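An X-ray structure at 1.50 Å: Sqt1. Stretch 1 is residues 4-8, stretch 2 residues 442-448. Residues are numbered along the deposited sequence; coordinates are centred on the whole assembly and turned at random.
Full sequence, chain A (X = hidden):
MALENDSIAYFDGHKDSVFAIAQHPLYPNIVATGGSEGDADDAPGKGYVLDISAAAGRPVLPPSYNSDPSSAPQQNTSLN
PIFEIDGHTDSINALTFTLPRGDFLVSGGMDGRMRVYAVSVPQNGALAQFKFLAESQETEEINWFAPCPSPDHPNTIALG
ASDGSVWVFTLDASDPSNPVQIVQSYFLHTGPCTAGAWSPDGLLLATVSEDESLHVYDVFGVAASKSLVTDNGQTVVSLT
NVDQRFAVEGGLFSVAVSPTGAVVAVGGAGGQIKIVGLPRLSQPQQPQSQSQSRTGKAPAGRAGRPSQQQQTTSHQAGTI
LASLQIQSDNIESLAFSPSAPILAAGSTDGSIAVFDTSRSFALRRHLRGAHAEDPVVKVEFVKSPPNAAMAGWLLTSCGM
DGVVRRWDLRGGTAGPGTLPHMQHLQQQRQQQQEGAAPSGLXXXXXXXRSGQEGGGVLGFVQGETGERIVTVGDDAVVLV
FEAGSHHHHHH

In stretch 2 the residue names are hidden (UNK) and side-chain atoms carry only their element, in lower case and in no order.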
# COMPACT_ATOMS: atom_id res chain seq x y z
N GLU A 4 -20.99 11.26 13.00
CA GLU A 4 -21.82 10.66 11.96
C GLU A 4 -21.17 10.82 10.59
O GLU A 4 -20.85 9.83 9.93
CB GLU A 4 -23.22 11.27 11.96
CG GLU A 4 -24.25 10.47 11.18
CD GLU A 4 -24.80 9.28 11.96
OE1 GLU A 4 -25.33 9.50 13.07
OE2 GLU A 4 -24.70 8.14 11.47
N ASN A 5 -20.98 12.06 10.15
CA ASN A 5 -20.30 12.32 8.88
C ASN A 5 -19.32 13.48 9.01
O ASN A 5 -19.70 14.65 9.04
CB ASN A 5 -21.32 12.61 7.77
CG ASN A 5 -20.67 12.81 6.41
OD1 ASN A 5 -19.46 12.62 6.25
ND2 ASN A 5 -21.47 13.18 5.42
N ASP A 6 -18.04 13.13 9.10
CA ASP A 6 -16.98 14.11 9.27
C ASP A 6 -16.39 14.57 7.95
O ASP A 6 -15.48 15.39 7.94
CB ASP A 6 -15.87 13.52 10.15
CG ASP A 6 -16.36 13.14 11.52
OD1 ASP A 6 -16.95 14.02 12.19
OD2 ASP A 6 -16.21 11.97 11.93
N SER A 7 -16.90 14.06 6.83
CA SER A 7 -16.30 14.41 5.56
C SER A 7 -16.55 15.87 5.18
O SER A 7 -17.57 16.45 5.55
CB SER A 7 -16.81 13.49 4.44
OG SER A 7 -18.19 13.70 4.19
N ILE A 8 -15.61 16.44 4.43
CA ILE A 8 -15.73 17.81 3.93
C ILE A 8 -16.02 17.82 2.43
O ILE A 8 -16.32 18.86 1.85
CB ILE A 8 -14.46 18.66 4.21
CG1 ILE A 8 -13.23 18.07 3.49
CG2 ILE A 8 -14.20 18.79 5.70
CD1 ILE A 8 -11.98 18.93 3.60
N UNK A 442 -6.04 9.66 18.59
CA UNK A 442 -5.93 11.10 18.38
C UNK A 442 -7.16 11.66 17.68
O UNK A 442 -7.69 12.70 18.08
c UNK A 442 -3.40 11.09 18.26
c UNK A 442 -4.69 11.46 17.53
c UNK A 442 -4.70 12.93 17.14
N UNK A 443 -7.61 10.95 16.65
CA UNK A 443 -8.77 11.41 15.89
C UNK A 443 -9.48 10.24 15.22
O UNK A 443 -8.86 9.22 14.92
c UNK A 443 -11.15 14.80 13.62
c UNK A 443 -10.22 14.13 14.64
c UNK A 443 -9.43 13.02 13.98
c UNK A 443 -8.33 12.46 14.86
n UNK A 443 -12.43 14.07 13.40
N UNK A 444 -10.79 10.38 15.04
CA UNK A 444 -11.63 9.42 14.32
C UNK A 444 -12.39 10.16 13.24
O UNK A 444 -12.89 11.26 13.49
c UNK A 444 -12.19 7.93 16.36
c UNK A 444 -13.36 7.30 17.08
o UNK A 444 -14.30 8.03 17.47
o UNK A 444 -13.36 6.07 17.23
c UNK A 444 -12.67 8.77 15.23
N UNK A 445 -12.50 9.56 12.06
CA UNK A 445 -13.27 10.14 10.98
C UNK A 445 -14.33 9.16 10.52
O UNK A 445 -14.00 8.06 10.04
c UNK A 445 -11.62 12.95 9.97
c UNK A 445 -9.19 10.34 10.66
c UNK A 445 -8.13 12.96 10.87
c UNK A 445 -11.40 11.61 10.08
c UNK A 445 -7.85 10.57 11.01
c UNK A 445 -7.34 11.87 11.11
c UNK A 445 -9.46 12.74 10.53
c UNK A 445 -12.38 10.51 9.80
c UNK A 445 -10.01 11.45 10.42
n UNK A 445 -10.46 13.64 10.26
N UNK A 446 -15.59 9.57 10.63
CA UNK A 446 -16.71 8.71 10.28
C UNK A 446 -17.41 9.22 9.03
O UNK A 446 -17.26 10.39 8.67
c UNK A 446 -17.69 8.63 11.46
c UNK A 446 -17.45 7.41 15.12
c UNK A 446 -18.07 8.03 13.88
c UNK A 446 -17.06 8.07 12.72
n UNK A 446 -18.40 7.41 16.26
N UNK A 447 -18.14 8.35 8.35
CA UNK A 447 -18.86 8.75 7.16
C UNK A 447 -19.15 7.59 6.23
O UNK A 447 -20.17 7.58 5.54
N UNK A 448 -18.24 6.62 6.19
CA UNK A 448 -18.51 5.41 5.42
C UNK A 448 -19.50 4.55 6.18
O UNK A 448 -19.59 4.63 7.40
n UNK A 448 -14.82 6.22 2.90
c UNK A 448 -17.23 4.61 5.15
c UNK A 448 -16.35 5.20 4.09
c UNK A 448 -15.65 5.64 2.05
n UNK A 448 -16.57 5.00 2.75
c UNK A 448 -15.24 5.97 4.19
O HOH W 1 -15.75 11.22 14.48

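Position 442 carries three side-chain carbons, one attached to CA and bearing the other two, and they are out of reach of stretch 1. That fork at CB is valine, V442, in the strand.

Position 443 has four carbons in a row ending in a nitrogen, and that nitrogen lies 4.5 Å from D6 CG: lysine, K443. Its CA-to-CB bond points sideways, but its end comes nearer to stretch 1. There K443 NZ donates a hydrogen bond to its own neighbour, the backbone O of position 444, at 2.8 Å. The distance from K443 NZ to D6 OD2 is 4.6 Å, so the opposite charges are near each other without forming a salt bridge.

Position 444 shows three carbons, the third carrying two oxygens, with no close side-chain contact to stretch 1: glutamate, E444. A water donates to both E444 O, at 3.0 Å, and D6 OD2, at 2.7 Å, bridging strand and carboxylate.

Position 445 has one carbon leading to fused five- and six-membered rings of eight carbons and one nitrogen, and a ring carbon lies 4.3 Å from D6 CB, so it is tryptophan, W445. The ring is buried, and D6 CB sits at its edge, near the ring plane, closest to W445 CD1. The ring nitrogen is satisfied elsewhere in the structure.

Position 446 again has four carbons in a row ending in nitrogen, and its CB lies 3.7 Å from D6 OD2: lysine, K446, with chi1 m and the other three chi angles t. The end of the chain leads away, so the amine takes no part in pairing with D6.

Position 447 has no side-chain atoms, and its CA makes a CA-H...O contact with E4 O at 3.6 Å: glycine, G447. With phi 157° and psi -34°, a CB would be jammed against the preceding carbonyl O and would sit only 3.1 Å from N5 OD1.

Position 448 has one carbon, then a five-membered ring of three carbons and two nitrogens. These atoms touch nothing on stretch 1, and the CA-to-CB bond points away: histidine, H448, with both ring nitrogens hydrogen-bonded elsewhere in the structure.

The contact is small, burying 256 Å², and centres on D6 gripping the backbone of K446 twice. D6 N donates to K446 O at 2.9 Å, and K446 N donates to D6 OD2 at 2.8 Å, both nearly straight. Within stretch 1, N5 OD1 accepts from S7 N at 3.0 Å and from S7 OG at 2.7 Å, linking the residues before and after D6. The rule is one aspartate reading a backbone, beside a glycine that leaves room.

Stretch 2 442-448: VKEWKGH
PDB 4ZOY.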